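Local coordinates for putative membrane transport protein (Vibrio parahaemolyticus RIMD 2210633, PDB 3CK6), which probably takes up zinc ions together with protons across the bacterial inner membrane, with a cytoplasmic domain that forms a funnel-shaped homopentamer, at residues G5-H10 against R44-D49; P16-E21 against Q123-H128; L137-I142 against R213-N218. The protein carries 1 engineered substitution. One frame throughout, in Å; residues are numbered along the deposited sequence.

Contact 1 (G5-H10 against R44-D49); sequences GFMIEH and RGWLED. Engineered in segment 44-49: G45 (natural residue Ser).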
loop_
_atom_site.group_PDB
_atom_site.type_symbol
_atom_site.label_atom_id
_atom_site.label_comp_id
_atom_site.label_asym_id
_atom_site.label_seq_id
_atom_site.Cartn_x
_atom_site.Cartn_y
_atom_site.Cartn_z
ATOM N N GLY E 5 -36.004 -26.798 17.399
ATOM C CA GLY E 5 -34.705 -26.915 18.068
ATOM C C GLY E 5 -33.582 -26.102 17.446
ATOM O O GLY E 5 -33.714 -25.609 16.326
ATOM N N PHE E 6 -32.474 -25.955 18.172
ATOM C CA PHE E 6 -31.315 -25.224 17.630
ATOM C C PHE E 6 -30.571 -25.994 16.536
ATOM O O PHE E 6 -30.001 -25.392 15.630
ATOM C CB PHE E 6 -30.338 -24.746 18.727
ATOM C CG PHE E 6 -29.447 -25.829 19.277
ATOM C CD1 PHE E 6 -29.817 -26.542 20.415
ATOM C CD2 PHE E 6 -28.230 -26.125 18.658
ATOM C CE1 PHE E 6 -28.998 -27.555 20.931
ATOM C CE2 PHE E 6 -27.404 -27.134 19.153
ATOM C CZ PHE E 6 -27.795 -27.853 20.300
HETATM N N MSE E 7 -30.573 -27.320 16.618
HETATM C CA MSE E 7 -29.772 -28.106 15.675
HETATM C C MSE E 7 -30.568 -28.423 14.424
HETATM O O MSE E 7 -31.588 -29.108 14.481
HETATM C CB MSE E 7 -29.184 -29.376 16.306
HETATM C CG MSE E 7 -27.877 -29.834 15.571
HETATM SE SE MSE E 7 -27.231 -31.463 16.256
HETATM C CE MSE E 7 -26.722 -30.883 18.045
ATOM N N ILE E 8 -30.096 -27.903 13.296
ATOM C CA ILE E 8 -30.743 -28.118 11.997
ATOM C C ILE E 8 -30.450 -29.526 11.457
ATOM O O ILE E 8 -31.367 -30.280 11.107
ATOM C CB ILE E 8 -30.275 -27.056 10.971
ATOM C CG1 ILE E 8 -30.456 -25.650 11.564
ATOM C CG2 ILE E 8 -30.995 -27.222 9.639
ATOM C CD1 ILE E 8 -29.721 -24.561 10.822
ATOM N N GLU E 9 -29.173 -29.858 11.374
ATOM C CA GLU E 9 -28.761 -31.154 10.852
ATOM C C GLU E 9 -27.478 -31.621 11.507
ATOM O O GLU E 9 -26.665 -30.804 11.984
ATOM C CB GLU E 9 -28.588 -31.076 9.334
ATOM C CG GLU E 9 -29.094 -32.290 8.612
ATOM C CD GLU E 9 -29.559 -31.980 7.207
ATOM O OE1 GLU E 9 -28.758 -32.124 6.267
ATOM O OE2 GLU E 9 -30.727 -31.589 7.042
ATOM N N HIS E 10 -27.289 -32.940 11.506
ATOM C CA HIS E 10 -26.124 -33.567 12.094
ATOM C C HIS E 10 -25.715 -34.712 11.175
ATOM O O HIS E 10 -26.531 -35.584 10.858
ATOM C CB HIS E 10 -26.476 -34.037 13.516
ATOM C CG HIS E 10 -25.425 -34.868 14.204
ATOM N ND1 HIS E 10 -25.724 -35.649 15.301
ATOM C CD2 HIS E 10 -24.102 -35.052 13.963
ATOM C CE1 HIS E 10 -24.628 -36.261 15.721
ATOM N NE2 HIS E 10 -23.631 -35.923 14.920
ATOM N N ARG E 44 -26.018 -21.512 22.967
ATOM C CA ARG E 44 -24.950 -21.155 23.893
ATOM C C ARG E 44 -24.727 -22.226 24.969
ATOM O O ARG E 44 -23.582 -22.553 25.298
ATOM C CB ARG E 44 -25.216 -19.803 24.571
ATOM C CG ARG E 44 -24.200 -19.481 25.664
ATOM C CD ARG E 44 -24.462 -18.122 26.289
ATOM N NE ARG E 44 -24.181 -17.027 25.368
ATOM C CZ ARG E 44 -22.981 -16.475 25.185
ATOM N NH1 ARG E 44 -22.855 -15.459 24.332
ATOM N NH2 ARG E 44 -21.912 -16.937 25.851
ATOM N N GLY E 45 -25.818 -22.744 25.536
ATOM C CA GLY E 45 -25.726 -23.746 26.603
ATOM C C GLY E 45 -25.047 -25.009 26.112
ATOM O O GLY E 45 -24.158 -25.568 26.782
ATOM N N TRP E 46 -25.468 -25.456 24.933
ATOM C CA TRP E 46 -24.882 -26.624 24.296
ATOM C C TRP E 46 -23.379 -26.457 24.068
ATOM O O TRP E 46 -22.595 -27.342 24.418
ATOM C CB TRP E 46 -25.600 -26.892 22.981
ATOM C CG TRP E 46 -25.160 -28.101 22.260
ATOM C CD1 TRP E 46 -25.374 -29.405 22.617
ATOM C CD2 TRP E 46 -24.449 -28.133 21.021
ATOM N NE1 TRP E 46 -24.819 -30.248 21.675
ATOM C CE2 TRP E 46 -24.244 -29.493 20.688
ATOM C CE3 TRP E 46 -23.953 -27.141 20.162
ATOM C CZ2 TRP E 46 -23.592 -29.882 19.523
ATOM C CZ3 TRP E 46 -23.291 -27.530 19.005
ATOM C CH2 TRP E 46 -23.104 -28.901 18.709
ATOM N N LEU E 47 -22.987 -25.314 23.508
ATOM C CA LEU E 47 -21.567 -25.027 23.226
ATOM C C LEU E 47 -20.713 -25.026 24.502
ATOM O O LEU E 47 -19.635 -25.638 24.550
ATOM C CB LEU E 47 -21.436 -23.690 22.477
ATOM C CG LEU E 47 -21.917 -23.699 21.018
ATOM C CD1 LEU E 47 -21.986 -22.303 20.457
ATOM C CD2 LEU E 47 -21.023 -24.572 20.134
ATOM N N GLU E 48 -21.219 -24.362 25.540
ATOM C CA GLU E 48 -20.530 -24.321 26.831
ATOM C C GLU E 48 -20.524 -25.672 27.554
ATOM O O GLU E 48 -19.499 -26.059 28.124
ATOM C CB GLU E 48 -21.068 -23.190 27.712
ATOM C CG GLU E 48 -20.674 -21.823 27.145
ATOM C CD GLU E 48 -21.279 -20.638 27.895
ATOM O OE1 GLU E 48 -21.108 -19.501 27.403
ATOM O OE2 GLU E 48 -21.918 -20.835 28.946
ATOM N N ASP E 49 -21.639 -26.400 27.498
ATOM C CA ASP E 49 -21.686 -27.766 28.034
ATOM C C ASP E 49 -20.609 -28.648 27.398
ATOM O O ASP E 49 -20.068 -29.547 28.048
ATOM C CB ASP E 49 -23.067 -28.401 27.802
ATOM C CG ASP E 49 -24.115 -27.974 28.842
ATOM O OD1 ASP E 49 -23.789 -27.333 29.878
ATOM O OD2 ASP E 49 -25.297 -28.294 28.604
#
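F6 and W46 carry the tight part of this contact. The phenyl ring comes in with its CZ corner over one face of the indole. F6 CZ lies 3.3 Å from W46 CG. A little further along, F6 CE2 is 3.6 Å from W46 CE3. The two ring planes are inclined at 46°, so the pair is neither a parallel stack nor a T-shaped one. Selenomethionine M7 approaches from the same side of the indole, obliquely. Its chain bends at chi3 (-67°), which brings methyl CE to 3.6 Å from W46 CZ2. W46 reaches both with its CG anti to the backbone N (chi1 -177°). The whole interface is apolar, with no hydrogen bond across it. The indole NE1 is satisfied elsewhere, by the backbone oxygen of E26.

The other side of the helix is looser and partly open to solvent. There R44 NH2 and E48 OE1 form a salt bridge of 3.1 Å, one turn apart. The carboxylate oxygen lies close to the guanidinium plane, and R44 NH2 also pairs with D58.

The contact joins the start of strand 7-12 to helix 43-49. Strand 32-37 adds Y34, which meets the W46 ring and touches M7. I108 of strand 106-111 packs on W46 and L47. Helix 54-60 covers L47 through V57 and L60.

Contact 2 (P16-E21 against Q123-H128); sequences PMATQE and QALAEH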
loop_
_atom_site.group_PDB
_atom_site.type_symbol
_atom_site.label_atom_id
_atom_site.label_comp_id
_atom_site.label_asym_id
_atom_site.label_seq_id
_atom_site.Cartn_x
_atom_site.Cartn_y
_atom_site.Cartn_z
ATOM N N PRO E 16 -16.296 -42.723 4.731
ATOM C CA PRO E 16 -16.429 -41.973 3.466
ATOM C C PRO E 16 -17.873 -41.738 2.999
ATOM O O PRO E 16 -18.108 -40.851 2.180
ATOM C CB PRO E 16 -15.706 -42.866 2.453
ATOM C CG PRO E 16 -14.749 -43.676 3.273
ATOM C CD PRO E 16 -15.474 -43.936 4.556
HETATM N N MSE E 17 -18.820 -42.520 3.512
HETATM C CA MSE E 17 -20.236 -42.340 3.208
HETATM C C MSE E 17 -20.935 -41.729 4.429
HETATM O O MSE E 17 -21.306 -42.445 5.358
HETATM C CB MSE E 17 -20.882 -43.672 2.795
HETATM C CG MSE E 17 -22.367 -43.598 2.504
HETATM SE SE MSE E 17 -22.768 -42.359 1.065
HETATM C CE MSE E 17 -22.056 -43.425 -0.408
ATOM N N ALA E 18 -21.086 -40.404 4.430
ATOM C CA ALA E 18 -21.631 -39.690 5.594
ATOM C C ALA E 18 -23.016 -40.210 5.960
ATOM O O ALA E 18 -23.788 -40.577 5.078
ATOM C CB ALA E 18 -21.685 -38.177 5.330
ATOM N N THR E 19 -23.325 -40.260 7.254
ATOM C CA THR E 19 -24.660 -40.689 7.681
ATOM C C THR E 19 -25.328 -39.641 8.563
ATOM O O THR E 19 -24.670 -39.009 9.399
ATOM C CB THR E 19 -24.631 -42.029 8.441
ATOM O OG1 THR E 19 -23.777 -41.910 9.582
ATOM C CG2 THR E 19 -24.145 -43.176 7.531
ATOM N N GLN E 20 -26.637 -39.483 8.373
ATOM C CA GLN E 20 -27.418 -38.477 9.081
ATOM C C GLN E 20 -27.688 -39.004 10.474
ATOM O O GLN E 20 -28.042 -40.181 10.656
ATOM C CB GLN E 20 -28.739 -38.195 8.359
ATOM C CG GLN E 20 -29.460 -36.920 8.847
ATOM C CD GLN E 20 -30.451 -36.395 7.835
ATOM O OE1 GLN E 20 -30.689 -37.023 6.805
ATOM N NE2 GLN E 20 -31.045 -35.234 8.123
ATOM N N GLU E 21 -27.462 -38.150 11.461
ATOM C CA GLU E 21 -27.563 -38.587 12.846
ATOM C C GLU E 21 -28.543 -37.695 13.602
ATOM O O GLU E 21 -29.076 -36.727 13.038
ATOM C CB GLU E 21 -26.183 -38.628 13.514
ATOM C CG GLU E 21 -25.154 -39.509 12.774
ATOM C CD GLU E 21 -25.449 -41.006 12.906
ATOM O OE1 GLU E 21 -25.076 -41.797 11.994
ATOM O OE2 GLU E 21 -26.058 -41.398 13.928
ATOM N N GLN E 123 -28.492 -31.349 0.503
ATOM C CA GLN E 123 -29.207 -32.167 -0.504
ATOM C C GLN E 123 -28.340 -33.310 -1.077
ATOM O O GLN E 123 -28.800 -34.444 -1.175
ATOM C CB GLN E 123 -29.781 -31.283 -1.619
ATOM C CG GLN E 123 -30.867 -30.329 -1.091
ATOM C CD GLN E 123 -31.618 -29.545 -2.164
ATOM O OE1 GLN E 123 -31.279 -29.578 -3.360
ATOM N NE2 GLN E 123 -32.654 -28.826 -1.732
ATOM N N ALA E 124 -27.089 -33.002 -1.412
ATOM C CA ALA E 124 -26.125 -33.977 -1.908
ATOM C C ALA E 124 -25.854 -35.102 -0.889
ATOM O O ALA E 124 -25.843 -36.290 -1.252
ATOM C CB ALA E 124 -24.830 -33.266 -2.294
ATOM N N LEU E 125 -25.659 -34.725 0.373
ATOM C CA LEU E 125 -25.519 -35.686 1.473
ATOM C C LEU E 125 -26.737 -36.595 1.573
ATOM O O LEU E 125 -26.601 -37.808 1.735
ATOM C CB LEU E 125 -25.258 -34.975 2.813
ATOM C CG LEU E 125 -23.901 -34.269 2.930
ATOM C CD1 LEU E 125 -23.862 -33.250 4.068
ATOM C CD2 LEU E 125 -22.757 -35.298 3.054
ATOM N N ALA E 126 -27.922 -35.994 1.451
ATOM C CA ALA E 126 -29.190 -36.714 1.493
ATOM C C ALA E 126 -29.292 -37.730 0.343
ATOM O O ALA E 126 -29.917 -38.783 0.501
ATOM C CB ALA E 126 -30.362 -35.720 1.465
ATOM N N GLU E 127 -28.661 -37.419 -0.796
ATOM C CA GLU E 127 -28.649 -38.307 -1.978
ATOM C C GLU E 127 -27.441 -39.233 -1.976
ATOM O O GLU E 127 -27.175 -39.899 -2.979
ATOM C CB GLU E 127 -28.603 -37.513 -3.289
ATOM C CG GLU E 127 -29.237 -36.153 -3.266
ATOM C CD GLU E 127 -30.650 -36.113 -3.822
ATOM O OE1 GLU E 127 -31.400 -37.094 -3.624
ATOM O OE2 GLU E 127 -31.012 -35.084 -4.449
ATOM N N HIS E 128 -26.694 -39.239 -0.870
ATOM C CA HIS E 128 -25.485 -40.053 -0.717
ATOM C C HIS E 128 -24.383 -39.694 -1.718
ATOM O O HIS E 128 -23.616 -40.550 -2.157
ATOM C CB HIS E 128 -25.843 -41.544 -0.763
ATOM C CG HIS E 128 -26.911 -41.917 0.214
ATOM N ND1 HIS E 128 -28.205 -42.201 -0.168
ATOM C CD2 HIS E 128 -26.891 -41.995 1.564
ATOM C CE1 HIS E 128 -28.930 -42.469 0.905
ATOM N NE2 HIS E 128 -28.156 -42.348 1.970
HETATM O O HOH W 1 -24.376 -39.442 2.485
#
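Selenomethionine M17 reaches across to H128, two residues past the end of helix 116-126. Its CB and CG act as a spacer, with CG anti to the backbone N (chi1 178°). The chain then turns twice, at chi2 (60°) and chi3 (72°), and its end comes up beside H128. SE lies 3.7 Å from H128 CB. It also sits at the edge of the imidazole, near the ring plane, 5.1 Å from the centroid. Methyl CE goes on to the backbone, 3.7 Å from H128 O.

Deeper in, the A18 methyl meets the buried side chain of L125, with A18 CB 3.8 Å from L125 CD2. F13 touches both residues, and W11 of strand 7-12 also packs on L125.

H128 has a positive phi and closes a Schellman motif. Its N bonds to L125 O at 3.0 Å. That same oxygen accepts a second bond, from a water 2.9 Å away. The water also donates to A18 O, so it links the loop before strand 19-20 to the helix end.

No direct hydrogen bond joins the two segments. Van der Waals packing does part of the work, with the selenium, standing in for the sulfur of methionine, at the exposed side. The polar link is between two backbone carbonyls, neither of which could donate to the other, so the water supplies both protons.

Contact 3 (L137-I142 against R213-N218); sequences LLNQII and RFAHNN
A215 and I142 touch where the CA atoms of the two segments lie nearest each other. The methyl A215 CB meets I142 CG2 at 4.0 Å. That branch of the isoleucine lies anti to its own backbone N and so faces A215. With only a methyl on A215, the CA atoms of I142 and A215 come to 7.0 Å. The amide of N139, one turn before I142, comes alongside the same methyl. N139 ND2 lies 4.3 Å from A215 CB, a loose van der Waals contact. The whole patch is small and buried, and no hydrogen bond crosses it.

The next shell fixes these groups. N139 OD1 accepts a hydrogen bond from R208 NE, which holds the amide in place. The amide also packs on Q211 and Y212. Y212, one turn before H216, lies against L138 and I142 as well. I194 and L197 of helix 173-199 close in on I142. Just past segment 137-142, E143 OE1 accepts a bond from N218 ND2, and N146 ND2 makes a weak one to A215 O.

Further out, helix 209-246 meets a neighbouring subunit. The F214 ring stacks on H59 of that subunit and meets its H70 edge-to-face. N217 OD1 takes a hydrogen bond from R66 of the same neighbour.

So helix 209-246 packs on helix 134-161 within its own chain and on a second subunit through other residues. Long helices packed beside the sheet are characteristic of the CorA-family cytoplasmic domain. In relatives the last of these helices continues into the membrane and lines the pore, consistent with the funnel-shaped pentamer here.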
loop_
_atom_site.group_PDB
_atom_site.type_symbol
_atom_site.label_atom_id
_atom_site.label_comp_id
_atom_site.label_asym_id
_atom_site.label_seq_id
_atom_site.Cartn_x
_atom_site.Cartn_y
_atom_site.Cartn_z
ATOM N N LEU E 137 -15.912 -31.192 3.170
ATOM C CA LEU E 137 -17.082 -30.405 3.533
ATOM C C LEU E 137 -16.789 -28.908 3.596
ATOM O O LEU E 137 -17.528 -28.092 3.028
ATOM C CB LEU E 137 -17.653 -30.902 4.871
ATOM C CG LEU E 137 -18.794 -30.055 5.456
ATOM C CD1 LEU E 137 -20.007 -30.070 4.513
ATOM C CD2 LEU E 137 -19.166 -30.565 6.820
ATOM N N LEU E 138 -15.736 -28.541 4.319
ATOM C CA LEU E 138 -15.428 -27.121 4.526
ATOM C C LEU E 138 -15.024 -26.464 3.202
ATOM O O LEU E 138 -15.399 -25.334 2.916
ATOM C CB LEU E 138 -14.317 -26.985 5.562
ATOM C CG LEU E 138 -13.798 -25.576 5.845
ATOM C CD1 LEU E 138 -14.943 -24.668 6.267
ATOM C CD2 LEU E 138 -12.694 -25.600 6.903
ATOM N N ASN E 139 -14.260 -27.203 2.395
ATOM C CA ASN E 139 -13.910 -26.782 1.031
ATOM C C ASN E 139 -15.151 -26.500 0.198
ATOM O O ASN E 139 -15.233 -25.474 -0.484
ATOM C CB ASN E 139 -13.035 -27.880 0.393
ATOM C CG ASN E 139 -12.258 -27.402 -0.850
ATOM O OD1 ASN E 139 -11.330 -28.090 -1.276
ATOM N ND2 ASN E 139 -12.650 -26.255 -1.454
ATOM N N GLN E 140 -16.139 -27.388 0.272
ATOM C CA GLN E 140 -17.396 -27.195 -0.469
ATOM C C GLN E 140 -18.217 -26.014 0.041
ATOM O O GLN E 140 -18.860 -25.329 -0.746
ATOM C CB GLN E 140 -18.245 -28.458 -0.450
ATOM C CG GLN E 140 -17.691 -29.591 -1.321
ATOM C CD GLN E 140 -18.689 -30.720 -1.523
ATOM O OE1 GLN E 140 -19.878 -30.590 -1.200
ATOM N NE2 GLN E 140 -18.207 -31.849 -2.046
ATOM N N ILE E 141 -18.202 -25.769 1.345
ATOM C CA ILE E 141 -18.874 -24.578 1.893
ATOM C C ILE E 141 -18.252 -23.294 1.314
ATOM O O ILE E 141 -18.966 -22.416 0.797
ATOM C CB ILE E 141 -18.849 -24.548 3.451
ATOM C CG1 ILE E 141 -19.653 -25.730 4.025
ATOM C CG2 ILE E 141 -19.405 -23.183 3.992
ATOM C CD1 ILE E 141 -19.420 -25.986 5.538
ATOM N N ILE E 142 -16.922 -23.205 1.382
ATOM C CA ILE E 142 -16.180 -22.050 0.875
ATOM C C ILE E 142 -16.459 -21.858 -0.627
ATOM O O ILE E 142 -16.882 -20.777 -1.057
ATOM C CB ILE E 142 -14.653 -22.166 1.215
ATOM C CG1 ILE E 142 -14.428 -22.042 2.724
ATOM C CG2 ILE E 142 -13.841 -21.116 0.484
ATOM C CD1 ILE E 142 -13.092 -22.582 3.196
ATOM N N ARG E 213 -6.255 -23.751 -2.434
ATOM C CA ARG E 213 -5.665 -22.687 -3.259
ATOM C C ARG E 213 -6.503 -22.223 -4.453
ATOM O O ARG E 213 -6.522 -21.033 -4.735
ATOM C CB ARG E 213 -4.245 -23.002 -3.716
ATOM C CG ARG E 213 -3.178 -22.541 -2.735
ATOM C CD ARG E 213 -2.572 -23.718 -2.038
ATOM N NE ARG E 213 -1.554 -23.360 -1.052
ATOM C CZ ARG E 213 -1.344 -24.047 0.070
ATOM N NH1 ARG E 213 -0.383 -23.679 0.920
ATOM N NH2 ARG E 213 -2.113 -25.097 0.354
ATOM N N PHE E 214 -7.159 -23.163 -5.144
ATOM C CA PHE E 214 -8.180 -22.837 -6.150
ATOM C C PHE E 214 -9.334 -21.998 -5.561
ATOM O O PHE E 214 -9.809 -21.057 -6.199
ATOM C CB PHE E 214 -8.732 -24.113 -6.810
ATOM C CG PHE E 214 -7.672 -24.985 -7.464
ATOM C CD1 PHE E 214 -6.559 -24.430 -8.072
ATOM C CD2 PHE E 214 -7.809 -26.370 -7.476
ATOM C CE1 PHE E 214 -5.577 -25.242 -8.666
ATOM C CE2 PHE E 214 -6.836 -27.187 -8.067
ATOM C CZ PHE E 214 -5.721 -26.618 -8.655
ATOM N N ALA E 215 -9.788 -22.348 -4.359
ATOM C CA ALA E 215 -10.824 -21.554 -3.667
ATOM C C ALA E 215 -10.341 -20.137 -3.347
ATOM O O ALA E 215 -11.068 -19.166 -3.536
ATOM C CB ALA E 215 -11.325 -22.266 -2.404
ATOM N N HIS E 216 -9.103 -20.023 -2.886
ATOM C CA HIS E 216 -8.481 -18.715 -2.691
ATOM C C HIS E 216 -8.359 -17.903 -4.007
ATOM O O HIS E 216 -8.615 -16.700 -4.019
ATOM C CB HIS E 216 -7.101 -18.871 -2.029
ATOM C CG HIS E 216 -6.472 -17.568 -1.673
ATOM N ND1 HIS E 216 -5.180 -17.247 -2.015
ATOM C CD2 HIS E 216 -6.974 -16.478 -1.038
ATOM C CE1 HIS E 216 -4.908 -16.020 -1.601
ATOM N NE2 HIS E 216 -5.976 -15.535 -1.001
ATOM N N ASN E 217 -7.933 -18.567 -5.086
ATOM C CA ASN E 217 -7.859 -17.927 -6.400
ATOM C C ASN E 217 -9.244 -17.431 -6.845
ATOM O O ASN E 217 -9.374 -16.326 -7.385
ATOM C CB ASN E 217 -7.264 -18.849 -7.453
ATOM C CG ASN E 217 -6.792 -18.082 -8.693
ATOM O OD1 ASN E 217 -6.086 -17.081 -8.577
ATOM N ND2 ASN E 217 -7.176 -18.554 -9.876
ATOM N N ASN E 218 -10.271 -18.247 -6.617
ATOM C CA ASN E 218 -11.647 -17.816 -6.925
ATOM C C ASN E 218 -12.130 -16.575 -6.175
ATOM O O ASN E 218 -12.772 -15.709 -6.775
ATOM C CB ASN E 218 -12.642 -18.971 -6.765
ATOM C CG ASN E 218 -12.493 -20.013 -7.870
ATOM O OD1 ASN E 218 -12.027 -19.691 -8.949
ATOM N ND2 ASN E 218 -12.844 -21.270 -7.585
#

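How the contacts relate
Contacts 1 and 3 are buried, while contact 2 is only partly so. Contacts 1 and 2 lie on adjacent strands of one sheet, 7-12 and 19-20. They touch where H10 O and E21 N are 2.8 Å apart, a probable hydrogen bond. Contacts 2 and 3 use consecutive helices, 116-126 and 134-161, with their nearest atoms about 5 Å apart. Contact 3 joins helices alone and lies nearest the centre of the chain; among the three, it has a second subunit within reach. The chemistry follows: aromatic packing in contact 1, selenium and a water bridge in contact 2, an aliphatic pair with an amide beside it in contact 3.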